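Local coordinates for uncharacterized protein YfeY (Escherichia coli, PDB 2QZB) that is of unknown function but is made with a signal sequence and a lipoprotein-type signature, consistent with a role in the bacterial cell envelope, at residues G48-T51 / V56-F59; F59-V62 / N67-M70; S106-N111 / P149-L154; C125-E128 / H132-Y135; G139-P144 / K155-S160. One frame throughout, in Å; residues are numbered along the deposited sequence.

Contact 1. Residues G48-T51 / V56-F59; sequences GMKT and VVRF
F59 lays its ring over G48 of the facing strand, and F59 and K50 each bury 84 Å², followed by M49 with 68 Å². With chi1 at 69°, F59 CG sits between its own N and carbonyl carbon, and the ring swings across; G48 CA then stands 4.0 Å from the F59 ring centroid and 20° off the normal, a CH-pi contact over the face. Any CB on G48 would collide with F59 CZ, which accounts for the fit of glycine. K50 lies on the same sheet face, its CG 3.8 Å from V57 CG2. On the other face M49 runs alongside R58, M49 CE resting 3.4 Å from R58 CG, and M49 SD meets V56 CG1 at 3.8 Å. Antiparallel backbone bonds underlie this packing: K50 N to V57 O is 2.8 Å, and F59 N to G48 O is 2.9 Å. A serine in place of F59 would probably leave G48 CA without its CH-pi partner and open a gap beside K50 CG. R58 NH2 turns elsewhere, to L30 O. Within the chain the hairpin forms one sheet margin: strand 44-52 is outermost, and strand 55-64 is flanked next by strand 67-73.

Contact 2. Residues F59-V62 / N67-M70; sequences FFEV and NVAM
V62 is faced by two consecutive residues, A69 and M70, a classic beta bulge in the antiparallel hairpin of strands 55-64 and 67-73. The evidence is a shared acceptor: V62 O takes A69 N at 2.7 Å and M70 N at a longer 3.3 Å. A69 has phi/psi of -89°/-33°, well away from extended values, as expected for the first residue of a classic bulge, and this turn in the chain brings both amides onto one carbonyl. In return V62 N donates to M70 O at 2.8 Å. The V62 and M70 side chains lie alongside each other and point the same way, with V62 CB 3.9 Å from M70 CB; V62 also leans on Y43 and L45 nearby, and M70 on I89, so the bulge is built into buried packing. E61 crosses V68 instead. Its carboxylate has its charge partner outside the pair, since E61 OE2 forms a salt bridge with R46 of strand 44-52. Toward V68 the same carboxylate offers its other oxygen, E61 OE1, which touches the methyl V68 CG2 at 3.7 Å.

Contact 3. Residues S106-N111 / P149-L154; sequences SKAFGN and PSDDTL
The D151 carboxylate is the flat group of this contact; K107 CB and A108 N lie on one side of its plane, with A108 CB beside OD1. A108 N donates to D151 OD1 at 2.8 Å with an N-H...O angle of 167°, a straight bond that nevertheless comes from above the carboxylate, 40° out of its plane. K107 CB is 3.6 Å from D151 OD2. Water 1 comes differently: it lies close to the plane of the carboxylate and donates to D151 OD2 at 2.6 Å, and it also accepts a weak bond from F109 N. OD1 is thus linked to the 106-111 loop directly, OD2 only weakly through the water. K107 NZ is 5.9 Å from D151 OD2, too far for a salt bridge, though its charge may still favour the carboxylate. D151 chi1 of -59° places CG anti to its own carbonyl carbon, beside the backbone N, and the carboxylate reaches the loop. Next to this polar link, A108 CB packs on L154 CD1 at 3.7 Å, with M148 also against A108. S150 is the N-cap residue, and L154 N bonds back to S150 O at 3.0 Å, closing the turn that carries both D151 and L154. The pattern is that of an acidic residue in the first turn of a short helix accepting a main-chain amide from a loop distant in sequence, with an apolar contact one turn further on.

Contact 4. Residues C125-E128 / H132-Y135; sequences CKAE and HISY
C125 and Y135 form an antiparallel hydrogen-bonded pair, C125 N to Y135 O at 2.9 Å and Y135 N to C125 O at 2.8 Å, and after the non-hydrogen-bonded pair K126 and S134 the bond A127 N to I133 O, also 2.9 Å, follows. The Y135 ring comes obliquely to A127, with Y135 CE2 3.6 Å from A127 CB and Y135 OH 3.4 Å from the same methyl. The chi1 of -48° puts Y135 CG anti to its carbonyl carbon, and the ring slants across toward A127. The hydroxyl then bonds T93 OG1. The same methyl, A127 CB, also stands 4.1 Å from I133 CG2. A glycine in place of Y135 would probably leave T93 OG1 without this partner and open a gap beside A127 CB. C125 SG is joined in a disulfide to C112 SG. Together these features mark a beta hairpin, strands 123-126 and 133-138, cross-linked by a disulfide to the neighbouring edge strand 112-114.

Contact 5. Residues G139-P144 / K155-S160; sequences GEWRGP and KNWKVS
The loop that leaves strand 133-138 folds over the indole of W157, which comes just ahead of strand 158-165. G139 CA stands 3.4 Å from the centroid of the W157 five-membered ring, 7° off its normal: a CH-pi contact squarely over the face. A CB on G139 would clash with W157 CD1, which explains why a residue without a side chain suits this spot. Along the indole edge, W157 NE1 donates to E140 O at 3.1 Å; the oxygen lies near the ring plane, while the nitrogen stands well above the carbonyl plane, 53° out of it, and the bond is bent. At the far end W157 CH2 meets W141 CE3 at 3.6 Å, the two indoles crossing obliquely. W141 is itself held by its NE1, which donates to P144 O at 3.1 Å and weakly to G143 O. P149 packs against both tryptophans. A glycine CH-pi contact on an indole face and an indole N-H to backbone carbonyl bond thus tie together the two ends of the connection between the adjacent antiparallel strands 133-138 and 158-165.

How the contacts relate
Contacts 1 and 2 come first along the chain and are successive hairpins of one antiparallel sheet; they share F59 and strand 55-64, with centres about 13 Å apart. Contact 4 is a third hairpin toward the other end of that sheet, about 24 Å from contact 1 centre to centre and across the chain's centre. Contact 3 spans contact 4 in sequence, and the two touch where N111 O probably accepts from K126 N. Contacts 3 and 5 alternate along the chain, their centres about 10 Å apart, and meet through P149 on W141 and T153 on R142. Strand 158-165 pairs with 133-138 and 81-84, so one sheet runs from contacts 1 and 2 to contacts 4 and 5, while contact 3 joins a loop to a short helix.

Contact 1. Residues G48-T51 / V56-F59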
loop_
_atom_site.group_PDB
_atom_site.type_symbol
_atom_site.label_atom_id
_atom_site.label_comp_id
_atom_site.label_asym_id
_atom_site.label_seq_id
_atom_site.Cartn_x
_atom_site.Cartn_y
_atom_site.Cartn_z
ATOM N N GLY A 48 15.877 3.061 6.510
ATOM C CA GLY A 48 16.636 2.080 5.745
ATOM C C GLY A 48 16.993 2.664 4.376
ATOM O O GLY A 48 16.585 3.766 4.032
ATOM N N MET A 49 17.768 1.929 3.613
ATOM C CA MET A 49 18.187 2.417 2.320
ATOM C C MET A 49 18.136 1.251 1.434
ATOM O O MET A 49 18.242 0.091 1.888
ATOM C CB MET A 49 19.606 2.986 2.361
ATOM C CG MET A 49 19.679 4.404 2.913
ATOM S SD MET A 49 21.318 5.154 2.753
ATOM C CE MET A 49 20.992 6.760 3.392
ATOM N N LYS A 50 17.911 1.534 0.161
ATOM C CA LYS A 50 17.945 0.487 -0.828
ATOM C C LYS A 50 18.341 1.093 -2.148
ATOM O O LYS A 50 18.476 2.306 -2.305
ATOM C CB LYS A 50 16.580 -0.196 -0.976
ATOM C CG LYS A 50 15.489 0.800 -1.370
ATOM C CD LYS A 50 14.181 0.128 -1.694
ATOM C CE LYS A 50 13.190 1.197 -2.152
ATOM N NZ LYS A 50 11.863 0.596 -2.417
ATOM N N THR A 51 18.464 0.199 -3.108
ATOM C CA THR A 51 18.920 0.501 -4.435
ATOM C C THR A 51 17.690 0.761 -5.318
ATOM O O THR A 51 16.696 0.034 -5.226
ATOM C CB THR A 51 19.782 -0.704 -4.868
ATOM O OG1 THR A 51 21.162 -0.403 -4.606
ATOM C CG2 THR A 51 19.575 -1.079 -6.253
ATOM N N VAL A 56 21.054 4.908 -4.673
ATOM C CA VAL A 56 20.578 4.428 -3.396
ATOM C C VAL A 56 19.528 5.413 -2.894
ATOM O O VAL A 56 19.768 6.625 -2.894
ATOM C CB VAL A 56 21.750 4.264 -2.387
ATOM C CG1 VAL A 56 21.267 4.296 -0.928
ATOM C CG2 VAL A 56 22.512 2.958 -2.678
ATOM N N VAL A 57 18.358 4.903 -2.510
ATOM C CA VAL A 57 17.307 5.769 -1.923
ATOM C C VAL A 57 16.999 5.378 -0.476
ATOM O O VAL A 57 17.122 4.210 -0.086
ATOM C CB VAL A 57 15.962 5.744 -2.699
ATOM C CG1 VAL A 57 16.097 6.390 -4.095
ATOM C CG2 VAL A 57 15.389 4.331 -2.790
ATOM N N ARG A 58 16.554 6.367 0.290
ATOM C CA ARG A 58 16.142 6.151 1.634
ATOM C C ARG A 58 14.667 5.765 1.664
ATOM O O ARG A 58 13.886 6.121 0.753
ATOM C CB ARG A 58 16.407 7.407 2.431
ATOM C CG ARG A 58 17.916 7.768 2.497
ATOM C CD ARG A 58 18.165 9.270 2.628
ATOM N NE ARG A 58 17.485 9.833 3.793
ATOM C CZ ARG A 58 16.414 10.629 3.737
ATOM N NH1 ARG A 58 15.888 10.988 2.558
ATOM N NH2 ARG A 58 15.872 11.071 4.872
ATOM N N PHE A 59 14.321 4.968 2.669
ATOM C CA PHE A 59 12.923 4.700 3.009
ATOM C C PHE A 59 12.712 4.752 4.529
ATOM O O PHE A 59 13.700 4.696 5.281
ATOM C CB PHE A 59 12.419 3.378 2.397
ATOM C CG PHE A 59 13.026 2.141 2.979
ATOM C CD1 PHE A 59 14.152 1.578 2.412
ATOM C CD2 PHE A 59 12.432 1.506 4.052
ATOM C CE1 PHE A 59 14.704 0.426 2.941
ATOM C CE2 PHE A 59 12.977 0.379 4.609
ATOM C CZ PHE A 59 14.116 -0.198 4.034
#

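Contact 2. Residues F59-V62 / N67-M70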
loop_
_atom_site.group_PDB
_atom_site.type_symbol
_atom_site.label_atom_id
_atom_site.label_comp_id
_atom_site.label_asym_id
_atom_site.label_seq_id
_atom_site.Cartn_x
_atom_site.Cartn_y
_atom_site.Cartn_z
ATOM N N PHE A 59 14.321 4.968 2.669
ATOM C CA PHE A 59 12.923 4.700 3.009
ATOM C C PHE A 59 12.712 4.752 4.529
ATOM O O PHE A 59 13.700 4.696 5.281
ATOM C CB PHE A 59 12.419 3.378 2.397
ATOM C CG PHE A 59 13.026 2.141 2.979
ATOM C CD1 PHE A 59 14.152 1.578 2.412
ATOM C CD2 PHE A 59 12.432 1.506 4.052
ATOM C CE1 PHE A 59 14.704 0.426 2.941
ATOM C CE2 PHE A 59 12.977 0.379 4.609
ATOM C CZ PHE A 59 14.116 -0.198 4.034
ATOM N N PHE A 60 11.452 4.890 4.953
ATOM C CA PHE A 60 11.084 4.829 6.379
ATOM C C PHE A 60 10.026 3.763 6.593
ATOM O O PHE A 60 9.165 3.562 5.743
ATOM C CB PHE A 60 10.590 6.193 6.913
ATOM C CG PHE A 60 11.667 7.238 6.978
ATOM C CD1 PHE A 60 11.976 8.017 5.841
ATOM C CD2 PHE A 60 12.414 7.425 8.155
ATOM C CE1 PHE A 60 12.991 8.954 5.872
ATOM C CE2 PHE A 60 13.421 8.358 8.211
ATOM C CZ PHE A 60 13.728 9.127 7.068
ATOM N N GLU A 61 10.119 3.067 7.724
ATOM C CA GLU A 61 9.078 2.174 8.205
ATOM C C GLU A 61 8.436 2.808 9.427
ATOM O O GLU A 61 9.100 3.148 10.429
ATOM C CB GLU A 61 9.645 0.779 8.534
ATOM C CG GLU A 61 9.930 -0.075 7.264
ATOM C CD GLU A 61 10.598 -1.383 7.587
ATOM O OE1 GLU A 61 10.404 -2.368 6.846
ATOM O OE2 GLU A 61 11.292 -1.445 8.619
ATOM N N VAL A 62 7.141 2.990 9.323
ATOM C CA VAL A 62 6.335 3.487 10.389
ATOM C C VAL A 62 5.893 2.244 11.146
ATOM O O VAL A 62 5.324 1.341 10.579
ATOM C CB VAL A 62 5.124 4.246 9.834
ATOM C CG1 VAL A 62 4.229 4.684 10.967
ATOM C CG2 VAL A 62 5.589 5.484 9.003
ATOM N N ASN A 67 5.308 -4.428 14.415
ATOM C CA ASN A 67 4.924 -4.664 13.020
ATOM C C ASN A 67 4.993 -3.371 12.195
ATOM O O ASN A 67 4.747 -2.260 12.703
ATOM C CB ASN A 67 3.480 -5.172 12.963
ATOM C CG ASN A 67 3.312 -6.622 13.438
ATOM O OD1 ASN A 67 4.060 -7.545 13.074
ATOM N ND2 ASN A 67 2.299 -6.820 14.239
ATOM N N VAL A 68 5.275 -3.516 10.907
ATOM C CA VAL A 68 5.340 -2.369 10.038
ATOM C C VAL A 68 3.918 -1.939 9.752
ATOM O O VAL A 68 3.108 -2.735 9.304
ATOM C CB VAL A 68 6.133 -2.707 8.739
ATOM C CG1 VAL A 68 6.150 -1.554 7.797
ATOM C CG2 VAL A 68 7.535 -3.090 9.095
ATOM N N ALA A 69 3.604 -0.686 10.065
ATOM C CA ALA A 69 2.287 -0.093 9.729
ATOM C C ALA A 69 2.262 0.568 8.338
ATOM O O ALA A 69 1.211 0.604 7.679
ATOM C CB ALA A 69 1.884 0.943 10.775
ATOM N N MET A 70 3.406 1.133 7.917
ATOM C CA MET A 70 3.554 1.805 6.592
ATOM C C MET A 70 5.012 1.772 6.227
ATOM O O MET A 70 5.886 1.904 7.104
ATOM C CB MET A 70 3.250 3.331 6.584
ATOM C CG MET A 70 1.940 3.851 7.127
ATOM S SD MET A 70 1.746 5.670 6.959
ATOM C CE MET A 70 0.575 5.828 8.278
#

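Contact 3. Residues S106-N111 / P149-L154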
loop_
_atom_site.group_PDB
_atom_site.type_symbol
_atom_site.label_atom_id
_atom_site.label_comp_id
_atom_site.label_asym_id
_atom_site.label_seq_id
_atom_site.Cartn_x
_atom_site.Cartn_y
_atom_site.Cartn_z
ATOM N N SER A 106 -15.345 -8.388 -9.931
ATOM C CA SER A 106 -15.982 -9.611 -10.413
ATOM C C SER A 106 -14.989 -10.508 -11.123
ATOM O O SER A 106 -15.238 -11.702 -11.297
ATOM C CB SER A 106 -17.152 -9.291 -11.328
ATOM O OG SER A 106 -16.729 -8.925 -12.603
ATOM N N LYS A 107 -13.849 -9.925 -11.504
ATOM C CA LYS A 107 -12.792 -10.631 -12.219
ATOM C C LYS A 107 -11.498 -9.828 -12.164
ATOM O O LYS A 107 -11.505 -8.621 -11.943
ATOM C CB LYS A 107 -13.209 -10.937 -13.669
ATOM C CG LYS A 107 -13.191 -9.769 -14.622
ATOM C CD LYS A 107 -13.965 -10.069 -15.934
ATOM C CE LYS A 107 -13.175 -10.984 -16.900
ATOM N NZ LYS A 107 -13.327 -10.641 -18.375
ATOM N N ALA A 108 -10.382 -10.512 -12.324
ATOM C CA ALA A 108 -9.057 -9.871 -12.238
ATOM C C ALA A 108 -8.651 -9.122 -13.510
ATOM O O ALA A 108 -7.995 -8.071 -13.435
ATOM C CB ALA A 108 -8.001 -10.922 -11.884
ATOM N N PHE A 109 -9.064 -9.661 -14.658
ATOM C CA PHE A 109 -8.646 -9.201 -15.996
ATOM C C PHE A 109 -8.562 -7.693 -16.073
ATOM O O PHE A 109 -9.525 -6.975 -15.748
ATOM C CB PHE A 109 -9.586 -9.767 -17.089
ATOM C CG PHE A 109 -9.207 -9.365 -18.503
ATOM C CD1 PHE A 109 -8.426 -10.209 -19.294
ATOM C CD2 PHE A 109 -9.623 -8.138 -19.038
ATOM C CE1 PHE A 109 -8.054 -9.833 -20.585
ATOM C CE2 PHE A 109 -9.258 -7.759 -20.329
ATOM C CZ PHE A 109 -8.474 -8.608 -21.102
ATOM N N GLY A 110 -7.385 -7.209 -16.455
ATOM C CA GLY A 110 -7.170 -5.795 -16.756
ATOM C C GLY A 110 -7.073 -4.872 -15.554
ATOM O O GLY A 110 -6.408 -3.841 -15.622
ATOM N N ASN A 111 -7.793 -5.208 -14.480
ATOM C CA ASN A 111 -7.751 -4.469 -13.202
ATOM C C ASN A 111 -6.427 -4.703 -12.409
ATOM O O ASN A 111 -5.903 -3.807 -11.714
ATOM C CB ASN A 111 -8.896 -4.969 -12.299
ATOM C CG ASN A 111 -10.303 -4.838 -12.933
ATOM O OD1 ASN A 111 -10.893 -3.750 -12.927
ATOM N ND2 ASN A 111 -10.877 -5.978 -13.400
ATOM N N PRO A 149 -3.178 -15.960 -10.256
ATOM C CA PRO A 149 -4.190 -17.022 -10.134
ATOM C C PRO A 149 -5.560 -16.629 -10.741
ATOM O O PRO A 149 -5.834 -15.442 -10.963
ATOM C CB PRO A 149 -4.331 -17.214 -8.620
ATOM C CG PRO A 149 -3.138 -16.649 -8.041
ATOM C CD PRO A 149 -2.710 -15.514 -8.937
ATOM N N SER A 150 -6.397 -17.624 -10.997
ATOM C CA SER A 150 -7.677 -17.430 -11.650
ATOM C C SER A 150 -8.668 -16.698 -10.750
ATOM O O SER A 150 -8.419 -16.537 -9.543
ATOM C CB SER A 150 -8.265 -18.783 -12.018
ATOM O OG SER A 150 -8.914 -19.360 -10.895
ATOM N N ASP A 151 -9.805 -16.317 -11.345
ATOM C CA ASP A 151 -10.893 -15.621 -10.661
ATOM C C ASP A 151 -11.547 -16.446 -9.531
ATOM O O ASP A 151 -11.954 -15.876 -8.520
ATOM C CB ASP A 151 -11.955 -15.139 -11.672
ATOM C CG ASP A 151 -11.388 -14.184 -12.744
ATOM O OD1 ASP A 151 -10.508 -13.333 -12.428
ATOM O OD2 ASP A 151 -11.836 -14.285 -13.914
ATOM N N ASP A 152 -11.669 -17.768 -9.691
ATOM C CA ASP A 152 -12.278 -18.611 -8.624
ATOM C C ASP A 152 -11.438 -18.735 -7.363
ATOM O O ASP A 152 -11.983 -18.948 -6.273
ATOM C CB ASP A 152 -12.596 -20.037 -9.100
ATOM C CG ASP A 152 -13.794 -20.096 -10.004
ATOM O OD1 ASP A 152 -14.919 -19.782 -9.548
ATOM O OD2 ASP A 152 -13.603 -20.480 -11.185
ATOM N N THR A 153 -10.120 -18.707 -7.520
ATOM C CA THR A 153 -9.216 -18.652 -6.378
ATOM C C THR A 153 -9.239 -17.262 -5.741
ATOM O O THR A 153 -9.414 -17.132 -4.517
ATOM C CB THR A 153 -7.759 -18.924 -6.799
ATOM O OG1 THR A 153 -7.658 -20.255 -7.302
ATOM C CG2 THR A 153 -6.806 -18.763 -5.595
ATOM N N LEU A 154 -9.060 -16.241 -6.582
ATOM C CA LEU A 154 -8.972 -14.861 -6.120
ATOM C C LEU A 154 -10.203 -14.359 -5.371
ATOM O O LEU A 154 -10.055 -13.485 -4.530
ATOM C CB LEU A 154 -8.638 -13.907 -7.260
ATOM C CG LEU A 154 -7.252 -14.048 -7.887
ATOM C CD1 LEU A 154 -7.096 -13.015 -9.020
ATOM C CD2 LEU A 154 -6.156 -13.885 -6.837
HETATM O O HOH W 1 -10.119 -12.818 -15.273
#

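Contact 4. Residues C125-E128 / H132-Y135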
loop_
_atom_site.group_PDB
_atom_site.type_symbol
_atom_site.label_atom_id
_atom_site.label_comp_id
_atom_site.label_asym_id
_atom_site.label_seq_id
_atom_site.Cartn_x
_atom_site.Cartn_y
_atom_site.Cartn_z
ATOM N N CYS A 125 -4.069 -4.490 -7.671
ATOM C CA CYS A 125 -5.195 -3.990 -8.471
ATOM C C CYS A 125 -5.409 -2.512 -8.227
ATOM O O CYS A 125 -5.402 -2.072 -7.088
ATOM C CB CYS A 125 -6.519 -4.700 -8.104
ATOM S SG CYS A 125 -6.550 -6.547 -8.129
ATOM N N LYS A 126 -5.671 -1.753 -9.290
ATOM C CA LYS A 126 -5.933 -0.333 -9.142
ATOM C C LYS A 126 -7.313 -0.145 -8.577
ATOM O O LYS A 126 -8.253 -0.889 -8.908
ATOM C CB LYS A 126 -5.817 0.420 -10.485
ATOM C CG LYS A 126 -4.689 -0.055 -11.369
ATOM C CD LYS A 126 -5.231 -0.617 -12.713
ATOM C CE LYS A 126 -4.108 -0.924 -13.720
ATOM N NZ LYS A 126 -4.552 -1.913 -14.770
ATOM N N ALA A 127 -7.440 0.842 -7.719
ATOM C CA ALA A 127 -8.698 1.191 -7.145
ATOM C C ALA A 127 -9.546 1.847 -8.235
ATOM O O ALA A 127 -9.051 2.681 -9.016
ATOM C CB ALA A 127 -8.481 2.129 -6.016
ATOM N N GLU A 128 -10.815 1.440 -8.296
ATOM C CA GLU A 128 -11.768 1.956 -9.285
ATOM C C GLU A 128 -11.920 3.488 -9.155
ATOM O O GLU A 128 -12.185 4.020 -8.081
ATOM C CB GLU A 128 -13.123 1.229 -9.116
ATOM C CG GLU A 128 -14.260 1.801 -9.960
ATOM C CD GLU A 128 -13.940 1.715 -11.441
ATOM O OE1 GLU A 128 -13.526 0.613 -11.877
ATOM O OE2 GLU A 128 -14.073 2.739 -12.158
ATOM N N HIS A 132 -4.245 7.198 -8.044
ATOM C CA HIS A 132 -3.094 7.061 -7.117
ATOM C C HIS A 132 -3.114 5.848 -6.216
ATOM O O HIS A 132 -2.071 5.477 -5.697
ATOM C CB HIS A 132 -2.941 8.334 -6.276
ATOM C CG HIS A 132 -2.654 9.543 -7.094
ATOM N ND1 HIS A 132 -3.622 10.474 -7.417
ATOM C CD2 HIS A 132 -1.521 9.939 -7.725
ATOM C CE1 HIS A 132 -3.088 11.399 -8.195
ATOM N NE2 HIS A 132 -1.813 11.106 -8.386
ATOM N N ILE A 133 -4.284 5.217 -6.041
ATOM C CA ILE A 133 -4.466 4.109 -5.068
ATOM C C ILE A 133 -4.593 2.736 -5.735
ATOM O O ILE A 133 -5.294 2.586 -6.771
ATOM C CB ILE A 133 -5.679 4.400 -4.120
ATOM C CG1 ILE A 133 -5.511 5.751 -3.429
ATOM C CG2 ILE A 133 -5.906 3.271 -3.073
ATOM C CD1 ILE A 133 -6.826 6.242 -2.748
ATOM N N SER A 134 -3.889 1.749 -5.152
ATOM C CA SER A 134 -3.922 0.354 -5.547
ATOM C C SER A 134 -4.097 -0.464 -4.274
ATOM O O SER A 134 -3.799 0.031 -3.191
ATOM C CB SER A 134 -2.592 -0.059 -6.177
ATOM O OG SER A 134 -2.323 0.691 -7.352
ATOM N N TYR A 135 -4.551 -1.707 -4.419
ATOM C CA TYR A 135 -4.705 -2.636 -3.301
ATOM C C TYR A 135 -3.890 -3.859 -3.656
ATOM O O TYR A 135 -3.923 -4.316 -4.809
ATOM C CB TYR A 135 -6.186 -3.042 -3.117
ATOM C CG TYR A 135 -7.186 -1.898 -3.105
ATOM C CD1 TYR A 135 -7.088 -0.866 -2.183
ATOM C CD2 TYR A 135 -8.248 -1.864 -4.014
ATOM C CE1 TYR A 135 -7.981 0.191 -2.186
ATOM C CE2 TYR A 135 -9.171 -0.823 -3.998
ATOM C CZ TYR A 135 -9.037 0.189 -3.089
ATOM O OH TYR A 135 -9.956 1.214 -3.047
#

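Contact 5. Residues G139-P144 / K155-S160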
loop_
_atom_site.group_PDB
_atom_site.type_symbol
_atom_site.label_atom_id
_atom_site.label_comp_id
_atom_site.label_asym_id
_atom_site.label_seq_id
_atom_site.Cartn_x
_atom_site.Cartn_y
_atom_site.Cartn_z
ATOM N N GLY A 139 -3.881 -14.552 -0.370
ATOM C CA GLY A 139 -4.792 -15.669 -0.104
ATOM C C GLY A 139 -4.085 -16.929 -0.552
ATOM O O GLY A 139 -2.885 -16.874 -0.856
ATOM N N GLU A 140 -4.805 -18.057 -0.592
ATOM C CA GLU A 140 -4.203 -19.333 -1.000
ATOM C C GLU A 140 -3.827 -19.337 -2.475
ATOM O O GLU A 140 -4.688 -19.108 -3.333
ATOM C CB GLU A 140 -5.159 -20.508 -0.709
ATOM C CG GLU A 140 -4.513 -21.919 -0.770
ATOM C CD GLU A 140 -5.381 -23.004 -0.069
ATOM O OE1 GLU A 140 -6.494 -22.657 0.428
ATOM O OE2 GLU A 140 -4.958 -24.190 -0.023
ATOM N N TRP A 141 -2.559 -19.608 -2.765
ATOM C CA TRP A 141 -2.118 -19.720 -4.150
ATOM C C TRP A 141 -2.561 -21.051 -4.753
ATOM O O TRP A 141 -2.655 -22.073 -4.048
ATOM C CB TRP A 141 -0.609 -19.557 -4.290
ATOM C CG TRP A 141 -0.181 -19.308 -5.707
ATOM C CD1 TRP A 141 0.073 -20.247 -6.669
ATOM C CD2 TRP A 141 0.010 -18.034 -6.326
ATOM N NE1 TRP A 141 0.404 -19.626 -7.861
ATOM C CE2 TRP A 141 0.383 -18.271 -7.669
ATOM C CE3 TRP A 141 -0.099 -16.709 -5.873
ATOM C CZ2 TRP A 141 0.651 -17.237 -8.559
ATOM C CZ3 TRP A 141 0.172 -15.680 -6.760
ATOM C CH2 TRP A 141 0.550 -15.949 -8.086
ATOM N N ARG A 142 -2.859 -21.002 -6.047
ATOM C CA ARG A 142 -3.319 -22.132 -6.825
ATOM C C ARG A 142 -2.760 -21.922 -8.228
ATOM O O ARG A 142 -2.708 -20.788 -8.697
ATOM C CB ARG A 142 -4.838 -22.133 -6.855
ATOM C CG ARG A 142 -5.484 -23.480 -6.920
ATOM C CD ARG A 142 -6.817 -23.461 -6.168
ATOM N NE ARG A 142 -6.614 -23.850 -4.778
ATOM C CZ ARG A 142 -7.216 -23.313 -3.721
ATOM N NH1 ARG A 142 -8.081 -22.305 -3.837
ATOM N NH2 ARG A 142 -6.914 -23.784 -2.520
ATOM N N GLY A 143 -2.315 -23.006 -8.871
ATOM C CA GLY A 143 -1.753 -22.960 -10.232
ATOM C C GLY A 143 -0.295 -22.526 -10.318
ATOM O O GLY A 143 0.342 -22.295 -9.281
ATOM N N PRO A 144 0.250 -22.417 -11.559
ATOM C CA PRO A 144 1.612 -21.936 -11.844
ATOM C C PRO A 144 1.949 -20.645 -11.123
ATOM O O PRO A 144 1.076 -19.807 -10.905
ATOM C CB PRO A 144 1.595 -21.700 -13.353
ATOM C CG PRO A 144 0.624 -22.714 -13.860
ATOM C CD PRO A 144 -0.452 -22.805 -12.798
ATOM N N LYS A 155 -11.389 -14.910 -5.643
ATOM C CA LYS A 155 -12.620 -14.351 -5.050
ATOM C C LYS A 155 -12.554 -14.300 -3.520
ATOM O O LYS A 155 -13.084 -13.370 -2.910
ATOM C CB LYS A 155 -13.911 -15.042 -5.545
ATOM C CG LYS A 155 -13.990 -16.526 -5.230
ATOM C CD LYS A 155 -15.255 -17.216 -5.819
ATOM C CE LYS A 155 -15.649 -18.423 -4.930
ATOM N NZ LYS A 155 -16.308 -19.589 -5.638
ATOM N N ASN A 156 -11.828 -15.253 -2.939
ATOM C CA ASN A 156 -11.651 -15.400 -1.498
ATOM C C ASN A 156 -10.391 -14.700 -0.933
ATOM O O ASN A 156 -10.145 -14.714 0.290
ATOM C CB ASN A 156 -11.609 -16.905 -1.157
ATOM C CG ASN A 156 -12.872 -17.634 -1.591
ATOM O OD1 ASN A 156 -13.998 -17.171 -1.314
ATOM N ND2 ASN A 156 -12.702 -18.759 -2.300
ATOM N N TRP A 157 -9.599 -14.090 -1.806
ATOM C CA TRP A 157 -8.461 -13.279 -1.339
ATOM C C TRP A 157 -8.921 -12.007 -0.594
ATOM O O TRP A 157 -10.064 -11.579 -0.717
ATOM C CB TRP A 157 -7.533 -12.963 -2.515
ATOM C CG TRP A 157 -6.687 -14.160 -2.935
ATOM C CD1 TRP A 157 -7.035 -15.477 -2.883
ATOM C CD2 TRP A 157 -5.352 -14.120 -3.468
ATOM N NE1 TRP A 157 -5.990 -16.266 -3.332
ATOM C CE2 TRP A 157 -4.945 -15.451 -3.691
ATOM C CE3 TRP A 157 -4.455 -13.081 -3.756
ATOM C CZ2 TRP A 157 -3.689 -15.776 -4.229
ATOM C CZ3 TRP A 157 -3.190 -13.398 -4.264
ATOM C CH2 TRP A 157 -2.824 -14.741 -4.498
ATOM N N LYS A 158 -8.042 -11.441 0.220
ATOM C CA LYS A 158 -8.371 -10.242 0.983
ATOM C C LYS A 158 -7.252 -9.225 0.841
ATOM O O LYS A 158 -6.113 -9.616 0.668
ATOM C CB LYS A 158 -8.574 -10.575 2.475
ATOM C CG LYS A 158 -9.821 -11.443 2.699
ATOM C CD LYS A 158 -10.074 -11.705 4.162
ATOM C CE LYS A 158 -11.288 -12.666 4.336
ATOM N NZ LYS A 158 -11.278 -13.231 5.750
ATOM N N VAL A 159 -7.602 -7.947 0.969
ATOM C CA VAL A 159 -6.670 -6.867 0.857
ATOM C C VAL A 159 -5.629 -7.017 1.965
ATOM O O VAL A 159 -5.988 -7.090 3.151
ATOM C CB VAL A 159 -7.397 -5.471 1.008
ATOM C CG1 VAL A 159 -6.378 -4.335 1.107
ATOM C CG2 VAL A 159 -8.341 -5.213 -0.169
ATOM N N SER A 160 -4.360 -7.039 1.592
ATOM C CA SER A 160 -3.284 -7.160 2.585
ATOM C C SER A 160 -2.386 -5.917 2.599
ATOM O O SER A 160 -1.602 -5.729 3.512
ATOM C CB SER A 160 -2.443 -8.394 2.304
ATOM O OG SER A 160 -1.972 -8.353 0.973
#